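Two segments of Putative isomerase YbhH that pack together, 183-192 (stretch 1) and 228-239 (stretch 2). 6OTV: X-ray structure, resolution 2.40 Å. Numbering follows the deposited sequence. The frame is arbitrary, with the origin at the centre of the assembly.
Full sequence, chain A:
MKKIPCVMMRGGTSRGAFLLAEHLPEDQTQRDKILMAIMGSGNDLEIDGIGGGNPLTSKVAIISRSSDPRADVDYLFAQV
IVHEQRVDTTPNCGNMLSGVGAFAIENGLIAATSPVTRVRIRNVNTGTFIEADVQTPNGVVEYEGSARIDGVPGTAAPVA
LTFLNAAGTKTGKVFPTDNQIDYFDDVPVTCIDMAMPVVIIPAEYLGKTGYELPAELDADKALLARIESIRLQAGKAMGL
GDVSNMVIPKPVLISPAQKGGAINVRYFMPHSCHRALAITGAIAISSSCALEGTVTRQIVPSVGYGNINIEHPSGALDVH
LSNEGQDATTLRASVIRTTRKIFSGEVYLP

Stretch 1 (183-192) YFDDVPVTCI
Stretch 2, residues 228-239: ESIRLQAGKAMG

What forms the apolar centre of the contact? Phe184, the residue most covered by the opposing helix, points its CA-to-CB bond toward that helix and lies buried with chi1 m (-55°) and chi2 -81°. One face of its ring is covered by the helix backbone at Gln233 C and Ala234 CA, with Phe184 CZ 4.0 Å from Ala234 CA, while Ala237 CB sits at the ring edge, 3.8 Å from Phe184 CZ. At Ala234 the small side chain goes with a close approach of the ring to the backbone; at Ala237 the methyl itself is the contact. Ile230 (chi1 m, chi2 t) leaves the helix sideways, but its end comes nearer: its CG2 is 4.0 Å from Phe184 CB and 4.1 Å from Val189 CG1, and its CD1 is 4.3 Å from Val187 CB. One branched side chain thus makes apolar contacts with three residues of the first stretch.

How do strand and helix run past each other? Strand 187-192 (extended, phi -102° to -139° apart from Pro188 at -72°, psi 117° to 145° apart from Val189 at 173°) and helix 228-237 run in broadly the same direction, their axes 45° apart (signed crossing angle -45°) and 9.8 Å apart at closest approach. The register sets Phe184 CA 5.9 Å from Ile230 CA and Cys191 CA 7.1 Å from Ala234 CA. Val187 (chi1 t), Val189 (chi1 m) and Cys191 (chi1 m) point toward the helix; Pro188 and Thr190, alternating with them, do not reach it.

What closes the far end? Cys191 SG lies 4.0 Å from Ala234 CB, and Cys191 CB lies 3.5 Å from Met238 SD. Met238, the first residue to leave helical angles (-92/22), points toward the strand with chi1 m, chi2 t and chi3 m, so its long, flexible side chain reaches the buried cysteine. Gly239 follows at 87/3, where a CB would be jammed against the preceding carbonyl oxygen.

Where does the contact become polar? A type I' turn from Phe184 to Val187 carries Asp185 (57/39) and Asp186 (60/30) at its corners, and Val187 N donates to Phe184 O at 3.1 Å. Asp185 (chi1 m, chi2 -3°), exposed to solvent, points toward the helix, and Ser229 (chi1 t) donates from OG to Asp185 OD2 at a short 2.5 Å. Gln233, partly exposed, also points toward the turn, with chi1 between wells at -135° and chi2 t. Together the two stretches bury 497 Å², counting both sides.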

# COMPACT_ATOMS: atom_id res chain seq x y z
N TYR A 183 18.20 29.27 -0.95
CA TYR A 183 18.20 30.73 -0.85
C TYR A 183 17.74 31.31 -2.18
O TYR A 183 18.28 30.99 -3.23
CB TYR A 183 19.60 31.26 -0.50
CG TYR A 183 20.05 30.86 0.89
CD1 TYR A 183 19.82 31.69 1.98
CD2 TYR A 183 20.70 29.65 1.10
CE1 TYR A 183 20.23 31.32 3.25
CE2 TYR A 183 21.11 29.28 2.37
CZ TYR A 183 20.88 30.12 3.44
OH TYR A 183 21.29 29.75 4.70
N PHE A 184 16.71 32.16 -2.11
CA PHE A 184 16.21 32.87 -3.27
C PHE A 184 15.93 34.30 -2.84
O PHE A 184 15.20 34.53 -1.87
CB PHE A 184 14.95 32.22 -3.84
CG PHE A 184 15.11 30.77 -4.18
CD1 PHE A 184 15.70 30.38 -5.37
CD2 PHE A 184 14.68 29.78 -3.31
CE1 PHE A 184 15.86 29.05 -5.69
CE2 PHE A 184 14.83 28.45 -3.62
CZ PHE A 184 15.42 28.08 -4.81
N ASP A 185 16.52 35.27 -3.56
CA ASP A 185 16.38 36.68 -3.23
C ASP A 185 16.85 36.96 -1.80
O ASP A 185 16.24 37.74 -1.07
CB ASP A 185 14.94 37.17 -3.44
CG ASP A 185 14.40 36.80 -4.80
OD1 ASP A 185 15.15 36.22 -5.61
OD2 ASP A 185 13.21 37.08 -5.07
N ASP A 186 17.93 36.29 -1.40
CA ASP A 186 18.54 36.46 -0.08
C ASP A 186 17.58 36.11 1.05
O ASP A 186 17.67 36.66 2.15
CB ASP A 186 19.10 37.87 0.10
CG ASP A 186 20.10 38.24 -0.98
OD1 ASP A 186 20.89 37.37 -1.38
OD2 ASP A 186 20.08 39.40 -1.44
N VAL A 187 16.65 35.20 0.80
CA VAL A 187 15.68 34.75 1.78
C VAL A 187 15.88 33.25 2.00
O VAL A 187 15.75 32.47 1.06
CB VAL A 187 14.23 35.03 1.35
CG1 VAL A 187 13.25 34.52 2.40
CG2 VAL A 187 14.02 36.52 1.09
N PRO A 188 16.22 32.81 3.21
CA PRO A 188 16.37 31.36 3.46
C PRO A 188 15.01 30.68 3.46
O PRO A 188 14.13 31.03 4.25
CB PRO A 188 17.03 31.31 4.84
CG PRO A 188 16.60 32.57 5.51
CD PRO A 188 16.49 33.61 4.42
N VAL A 189 14.83 29.71 2.56
CA VAL A 189 13.58 28.97 2.44
C VAL A 189 13.89 27.48 2.48
O VAL A 189 15.04 27.05 2.46
CB VAL A 189 12.81 29.33 1.15
CG1 VAL A 189 12.57 30.84 1.07
CG2 VAL A 189 13.54 28.81 -0.08
N THR A 190 12.82 26.68 2.52
CA THR A 190 12.92 25.23 2.47
C THR A 190 11.96 24.69 1.43
O THR A 190 10.76 25.00 1.47
CB THR A 190 12.63 24.59 3.84
OG1 THR A 190 13.76 24.77 4.70
CG2 THR A 190 12.34 23.11 3.69
N CYS A 191 12.48 23.90 0.50
CA CYS A 191 11.68 23.25 -0.52
C CYS A 191 11.47 21.79 -0.13
O CYS A 191 12.44 21.03 -0.03
CB CYS A 191 12.35 23.36 -1.89
SG CYS A 191 12.59 25.06 -2.45
N ILE A 192 10.22 21.41 0.11
CA ILE A 192 9.90 20.07 0.57
C ILE A 192 8.65 19.59 -0.16
O ILE A 192 7.75 20.37 -0.48
CB ILE A 192 9.71 20.02 2.10
CG1 ILE A 192 9.56 18.58 2.60
CG2 ILE A 192 8.52 20.86 2.53
CD1 ILE A 192 9.52 18.46 4.11
N GLU A 228 5.89 35.64 -5.37
CA GLU A 228 5.93 35.01 -6.69
C GLU A 228 7.37 34.85 -7.19
O GLU A 228 7.71 33.83 -7.79
CB GLU A 228 5.10 35.81 -7.68
CG GLU A 228 3.63 35.45 -7.70
CD GLU A 228 3.39 34.05 -8.23
OE1 GLU A 228 4.21 33.57 -9.05
OE2 GLU A 228 2.38 33.43 -7.83
N SER A 229 8.21 35.86 -6.96
CA SER A 229 9.61 35.77 -7.36
C SER A 229 10.27 34.54 -6.75
O SER A 229 11.07 33.86 -7.41
CB SER A 229 10.36 37.04 -6.95
OG SER A 229 11.76 36.88 -7.12
N ILE A 230 9.96 34.24 -5.50
CA ILE A 230 10.54 33.07 -4.85
C ILE A 230 9.87 31.78 -5.32
O ILE A 230 10.53 30.74 -5.44
CB ILE A 230 10.46 33.22 -3.32
CG1 ILE A 230 11.04 34.57 -2.89
CG2 ILE A 230 11.19 32.09 -2.62
CD1 ILE A 230 10.89 34.86 -1.41
N ARG A 231 8.57 31.83 -5.62
CA ARG A 231 7.86 30.61 -6.01
C ARG A 231 8.29 30.14 -7.39
O ARG A 231 8.58 28.96 -7.59
CB ARG A 231 6.35 30.84 -5.98
CG ARG A 231 5.57 29.56 -6.26
CD ARG A 231 4.08 29.81 -6.32
NE ARG A 231 3.66 30.40 -7.59
CZ ARG A 231 3.29 29.71 -8.66
NH1 ARG A 231 3.28 28.38 -8.62
NH2 ARG A 231 2.93 30.34 -9.76
N LEU A 232 8.32 31.06 -8.37
CA LEU A 232 8.81 30.70 -9.70
C LEU A 232 10.23 30.17 -9.63
O LEU A 232 10.59 29.21 -10.32
CB LEU A 232 8.72 31.91 -10.63
CG LEU A 232 7.37 32.61 -10.77
CD1 LEU A 232 7.50 33.87 -11.61
CD2 LEU A 232 6.32 31.68 -11.35
N GLN A 233 11.07 30.79 -8.79
CA GLN A 233 12.45 30.34 -8.65
C GLN A 233 12.52 28.99 -7.95
O GLN A 233 13.35 28.14 -8.30
CB GLN A 233 13.25 31.39 -7.88
CG GLN A 233 14.61 31.71 -8.48
CD GLN A 233 15.27 32.91 -7.82
OE1 GLN A 233 14.59 33.85 -7.41
NE2 GLN A 233 16.59 32.88 -7.71
N ALA A 234 11.65 28.76 -6.95
CA ALA A 234 11.68 27.50 -6.22
C ALA A 234 11.15 26.35 -7.07
O ALA A 234 11.65 25.22 -6.99
CB ALA A 234 10.87 27.62 -4.93
N GLY A 235 10.12 26.61 -7.89
CA GLY A 235 9.59 25.57 -8.75
C GLY A 235 10.60 25.07 -9.76
O GLY A 235 10.74 23.87 -9.98
N LYS A 236 11.33 26.00 -10.39
CA LYS A 236 12.37 25.59 -11.34
C LYS A 236 13.49 24.84 -10.63
O LYS A 236 14.12 23.96 -11.23
CB LYS A 236 12.92 26.81 -12.08
N ALA A 237 13.75 25.17 -9.37
CA ALA A 237 14.80 24.50 -8.61
C ALA A 237 14.39 23.12 -8.12
O ALA A 237 15.27 22.29 -7.86
CB ALA A 237 15.23 25.37 -7.43
N MET A 238 13.10 22.86 -7.98
CA MET A 238 12.60 21.58 -7.48
C MET A 238 12.31 20.59 -8.59
O MET A 238 11.52 19.65 -8.39
CB MET A 238 11.34 21.79 -6.64
CG MET A 238 11.60 22.37 -5.26
SD MET A 238 10.04 22.67 -4.41
CE MET A 238 9.17 23.52 -5.71
N GLY A 239 12.91 20.76 -9.77
CA GLY A 239 12.71 19.84 -10.86
C GLY A 239 11.53 20.15 -11.75
O GLY A 239 11.25 19.37 -12.67